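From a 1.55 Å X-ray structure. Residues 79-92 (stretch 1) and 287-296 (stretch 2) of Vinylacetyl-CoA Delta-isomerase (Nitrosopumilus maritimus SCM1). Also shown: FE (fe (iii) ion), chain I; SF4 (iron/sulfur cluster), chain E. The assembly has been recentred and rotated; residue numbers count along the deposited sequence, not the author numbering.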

# COMPACT_ATOMS: atom_id res chain seq x y z
N ASP A 79 -16.69 23.26 -19.89
CA ASP A 79 -17.97 22.66 -19.53
C ASP A 79 -17.76 21.33 -18.78
O ASP A 79 -18.52 21.05 -17.85
N LEU A 80 -16.80 20.51 -19.21
CA LEU A 80 -16.48 19.27 -18.50
C LEU A 80 -15.95 19.53 -17.10
O LEU A 80 -16.32 18.86 -16.13
N VAL A 81 -15.05 20.49 -17.00
CA VAL A 81 -14.53 20.90 -15.72
C VAL A 81 -15.63 21.39 -14.78
O VAL A 81 -15.66 21.04 -13.60
N LEU A 82 -16.56 22.18 -15.28
CA LEU A 82 -17.67 22.65 -14.47
C LEU A 82 -18.58 21.54 -13.97
O LEU A 82 -19.14 21.63 -12.86
N GLN A 83 -18.72 20.46 -14.75
CA GLN A 83 -19.45 19.28 -14.27
C GLN A 83 -18.77 18.79 -12.98
O GLN A 83 -19.46 18.53 -11.98
N ASN A 84 -17.44 18.68 -13.01
CA ASN A 84 -16.67 18.19 -11.85
C ASN A 84 -16.76 19.14 -10.65
O ASN A 84 -16.94 18.71 -9.52
N LYS A 85 -16.70 20.44 -10.88
CA LYS A 85 -16.82 21.42 -9.80
C LYS A 85 -18.19 21.29 -9.12
O LYS A 85 -18.30 21.28 -7.89
N MET A 86 -19.26 21.18 -9.93
CA MET A 86 -20.62 20.96 -9.45
C MET A 86 -20.72 19.67 -8.65
O MET A 86 -21.36 19.64 -7.59
N GLN A 87 -20.20 18.58 -9.21
CA GLN A 87 -20.19 17.27 -8.55
C GLN A 87 -19.58 17.33 -7.14
O GLN A 87 -20.15 16.78 -6.19
N ARG A 88 -18.40 17.95 -7.02
CA ARG A 88 -17.74 18.00 -5.72
C ARG A 88 -18.58 18.84 -4.75
O ARG A 88 -18.77 18.52 -3.58
N LYS A 89 -19.12 19.96 -5.26
CA LYS A 89 -19.97 20.79 -4.42
C LYS A 89 -21.20 20.03 -3.91
O LYS A 89 -21.56 20.14 -2.74
N LEU A 90 -21.90 19.30 -4.77
CA LEU A 90 -23.09 18.53 -4.37
C LEU A 90 -22.71 17.42 -3.39
O LEU A 90 -23.44 17.16 -2.44
N GLY A 91 -21.55 16.79 -3.62
CA GLY A 91 -21.05 15.83 -2.65
C GLY A 91 -20.87 16.44 -1.24
O GLY A 91 -21.22 15.84 -0.21
N GLN A 92 -20.27 17.62 -1.19
CA GLN A 92 -20.13 18.35 0.07
C GLN A 92 -21.48 18.64 0.72
O GLN A 92 -21.60 18.61 1.93
N CYS A 287 -16.22 6.61 -20.23
CA CYS A 287 -15.22 7.66 -20.24
C CYS A 287 -15.70 8.83 -19.39
O CYS A 287 -14.96 9.31 -18.53
N TYR A 288 -16.90 9.36 -19.66
CA TYR A 288 -17.42 10.43 -18.84
C TYR A 288 -17.57 10.00 -17.39
O TYR A 288 -17.19 10.72 -16.44
N HIS A 289 -18.26 8.88 -17.21
CA HIS A 289 -18.71 8.53 -15.88
C HIS A 289 -17.55 8.19 -14.94
O HIS A 289 -17.62 8.52 -13.75
N ARG A 290 -16.47 7.62 -15.47
CA ARG A 290 -15.30 7.25 -14.67
C ARG A 290 -14.63 8.48 -14.06
O ARG A 290 -13.97 8.37 -13.05
N ARG A 291 -14.86 9.69 -14.60
CA ARG A 291 -14.37 10.87 -13.91
C ARG A 291 -15.46 11.76 -13.30
O ARG A 291 -15.14 12.77 -12.65
N SER A 292 -16.73 11.34 -13.38
CA SER A 292 -17.78 11.88 -12.54
C SER A 292 -17.57 11.54 -11.07
O SER A 292 -18.17 12.19 -10.20
N TYR A 293 -16.70 10.54 -10.82
CA TYR A 293 -16.35 10.13 -9.46
C TYR A 293 -15.60 11.20 -8.67
O TYR A 293 -15.33 11.01 -7.50
N VAL A 294 -15.35 12.37 -9.26
CA VAL A 294 -15.04 13.57 -8.48
C VAL A 294 -16.11 13.82 -7.40
O VAL A 294 -15.83 14.40 -6.35
N CYS A 295 -17.34 13.35 -7.64
CA CYS A 295 -18.40 13.48 -6.63
C CYS A 295 -17.93 12.89 -5.29
O CYS A 295 -18.20 13.43 -4.22
N LYS A 296 -17.16 11.80 -5.33
CA LYS A 296 -16.75 11.11 -4.13
C LYS A 296 -15.73 11.92 -3.32
O LYS A 296 -15.52 11.67 -2.13

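A largely polar, buried contact joins the helix of residues 79-92 to a helix and turn that carry iron ligands, with Arg291 and three amide side chains at its centre and an apolar contact between Leu80 and Tyr288 at one end. The axes of helices 79-92 and 287-292 approach to 10.8 Å and cross at -38°; the backbones converge along the stretches, from 8.9 Å between Leu80 CA and Tyr288 CA to 4.6 Å between Gln87 CA and Cys295 CA. At the wide end Leu80 (m, t) points toward stretch 2 and sets CD2 3.9 Å from CE1 at the ring edge of Tyr288. Arg291 (p, p, m) starts sideways, but its bent chain brings the guanidinium to Gln83 (m, t), which points toward stretch 2 and whose OE1 accepts hydrogen bonds from both Arg291 NH1 and NH2 at 2.8 Å. Arg291 NE also donates a hydrogen bond to Tyr288 O (2.9 Å), tying the guanidinium to its own stretch. Asn84 (m) lays ND2 over one guanidinium face; the same nitrogen donates to Gln87 OE1 (2.9 Å) and, weakly, to Arg291 O (3.1 Å). Gln87 (m, t), whose CB points toward stretch 2, donates from NE2 to Ser292 OG in a weak hydrogen bond of 2.9 Å. Where the backbones close in, Val294 (t) points toward the helix and fits CG1 against Asn84 O (3.4 Å) and Arg88 CB (4.0 Å), while the end of the Arg88 side chain leads away. Gly91 permits the tight approach: its CA lies 4.0 Å from Cys295 O, and an ideal CB would clash with that oxygen at 2.6 Å. Cys295 (p) rests its CB 4.1 Å from Gln87 CB and binds FE2 of the iron/sulfur cluster through SG (2.2 Å). His289 NE2 and Tyr293 OH, from residues whose CB atoms point away from stretch 1, bind FE of the separate iron ion at 2.3 and 2.0 Å, respectively.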

# COMPACT_ATOMS: atom_id res chain seq x y z
CB ASP A 79 -18.89 22.51 -20.72
CG ASP A 79 -19.60 23.78 -21.18
OD1 ASP A 79 -19.43 24.82 -20.49
OD2 ASP A 79 -20.26 23.76 -22.28
CB LEU A 80 -15.49 18.50 -19.35
CG LEU A 80 -15.96 18.02 -20.71
CD1 LEU A 80 -14.80 17.39 -21.48
CD2 LEU A 80 -17.14 17.08 -20.59
CB VAL A 81 -13.42 21.93 -15.85
CG1 VAL A 81 -12.99 22.44 -14.48
CG2 VAL A 81 -12.24 21.35 -16.59
CB LEU A 82 -18.42 23.69 -15.28
CG LEU A 82 -17.74 25.06 -15.29
CD1 LEU A 82 -18.35 25.89 -16.39
CD2 LEU A 82 -17.92 25.83 -13.99
CB GLN A 83 -19.44 18.08 -15.23
CG GLN A 83 -20.18 18.31 -16.54
CD GLN A 83 -20.01 17.17 -17.52
OE1 GLN A 83 -19.03 16.41 -17.45
NE2 GLN A 83 -20.96 17.01 -18.40
CB ASN A 84 -15.22 17.95 -12.21
CG ASN A 84 -14.91 16.77 -13.11
OD1 ASN A 84 -13.85 16.76 -13.74
ND2 ASN A 84 -15.76 15.75 -13.14
CB LYS A 85 -16.60 22.81 -10.35
CG LYS A 85 -15.21 23.08 -10.85
CD LYS A 85 -15.00 24.48 -11.36
CE LYS A 85 -13.56 24.80 -11.52
NZ LYS A 85 -13.39 26.10 -12.13
CB MET A 86 -21.60 21.06 -10.63
CG MET A 86 -23.04 20.79 -10.19
SD MET A 86 -24.21 20.84 -11.55
CE MET A 86 -23.81 19.37 -12.48
CB GLN A 87 -19.52 16.26 -9.44
CG GLN A 87 -20.35 15.85 -10.64
CD GLN A 87 -19.55 15.23 -11.76
OE1 GLN A 87 -18.32 15.36 -11.82
NE2 GLN A 87 -20.24 14.54 -12.66
CB ARG A 88 -16.30 18.50 -5.81
CG ARG A 88 -15.59 18.43 -4.46
CD ARG A 88 -14.16 18.79 -4.58
NE ARG A 88 -13.48 18.59 -3.29
CZ ARG A 88 -12.18 18.55 -3.15
NH1 ARG A 88 -11.38 18.76 -4.18
NH2 ARG A 88 -11.66 18.26 -1.99
CB LYS A 89 -20.38 22.05 -5.18
CG LYS A 89 -21.31 22.98 -4.48
CD LYS A 89 -20.76 23.46 -3.18
CE LYS A 89 -19.65 24.35 -3.32
NZ LYS A 89 -19.82 25.34 -2.23
CB LEU A 90 -23.82 18.03 -5.61
CG LEU A 90 -24.55 19.07 -6.45
CD1 LEU A 90 -24.90 18.49 -7.81
CD2 LEU A 90 -25.76 19.48 -5.65
CB GLN A 92 -19.39 19.66 -0.15
CG GLN A 92 -17.92 19.51 -0.50
CD GLN A 92 -17.21 20.84 -0.57
OE1 GLN A 92 -17.81 21.92 -0.49
NE2 GLN A 92 -15.90 20.74 -0.62
CB CYS A 287 -14.98 8.09 -21.68
SG CYS A 287 -13.73 9.37 -21.88
CB TYR A 288 -18.78 10.91 -19.35
CG TYR A 288 -18.78 11.70 -20.66
CD1 TYR A 288 -18.21 12.95 -20.77
CD2 TYR A 288 -19.29 11.13 -21.81
CE1 TYR A 288 -18.22 13.64 -21.96
CE2 TYR A 288 -19.33 11.82 -23.01
CZ TYR A 288 -18.72 13.05 -23.11
OH TYR A 288 -18.76 13.74 -24.29
CB HIS A 289 -19.78 7.46 -15.89
CG HIS A 289 -20.59 7.47 -14.64
ND1 HIS A 289 -21.36 8.53 -14.22
CD2 HIS A 289 -20.67 6.54 -13.66
CE1 HIS A 289 -21.87 8.22 -13.01
NE2 HIS A 289 -21.46 7.01 -12.66
CB ARG A 290 -14.36 6.37 -15.49
CG ARG A 290 -14.89 4.95 -15.53
CD ARG A 290 -14.10 3.99 -16.36
NE ARG A 290 -14.76 2.69 -16.40
CZ ARG A 290 -14.58 1.79 -17.35
NH1 ARG A 290 -13.57 1.91 -18.18
NH2 ARG A 290 -15.43 0.82 -17.48
CB ARG A 291 -13.34 11.67 -14.68
CG ARG A 291 -13.68 12.14 -16.06
CD ARG A 291 -14.45 13.47 -16.15
NE ARG A 291 -15.89 13.30 -16.08
CZ ARG A 291 -16.79 14.23 -16.47
NH1 ARG A 291 -16.42 15.48 -16.80
NH2 ARG A 291 -18.07 13.92 -16.47
CB SER A 292 -19.15 11.50 -13.08
OG SER A 292 -19.38 12.26 -14.27
CB TYR A 293 -15.62 8.77 -9.39
CG TYR A 293 -16.61 7.69 -9.75
CD1 TYR A 293 -17.41 7.12 -8.77
CD2 TYR A 293 -16.78 7.30 -11.06
CE1 TYR A 293 -18.42 6.24 -9.08
CE2 TYR A 293 -17.78 6.41 -11.40
CZ TYR A 293 -18.63 5.92 -10.42
OH TYR A 293 -19.66 5.15 -10.76
CB VAL A 294 -14.88 14.75 -9.42
CG1 VAL A 294 -14.95 16.10 -8.71
CG2 VAL A 294 -13.59 14.60 -10.19
CB CYS A 295 -19.71 12.86 -7.10
SG CYS A 295 -19.64 11.06 -7.29
CB LYS A 296 -16.08 9.78 -4.48
CG LYS A 296 -16.97 8.81 -5.24
CD LYS A 296 -18.28 8.40 -4.59
CE LYS A 296 -19.08 7.57 -5.57
NZ LYS A 296 -20.37 7.21 -5.05
FE FE I . -21.56 5.76 -10.75
FE1 SF4 E . -22.36 8.43 -9.55
FE2 SF4 E . -21.52 10.01 -7.47
FE3 SF4 E . -24.02 9.34 -7.63
FE4 SF4 E . -23.05 11.21 -9.29
S1 SF4 E . -23.34 11.41 -7.08
S2 SF4 E . -24.42 9.40 -9.88
S3 SF4 E . -20.94 10.29 -9.70
S4 SF4 E . -22.31 7.86 -7.40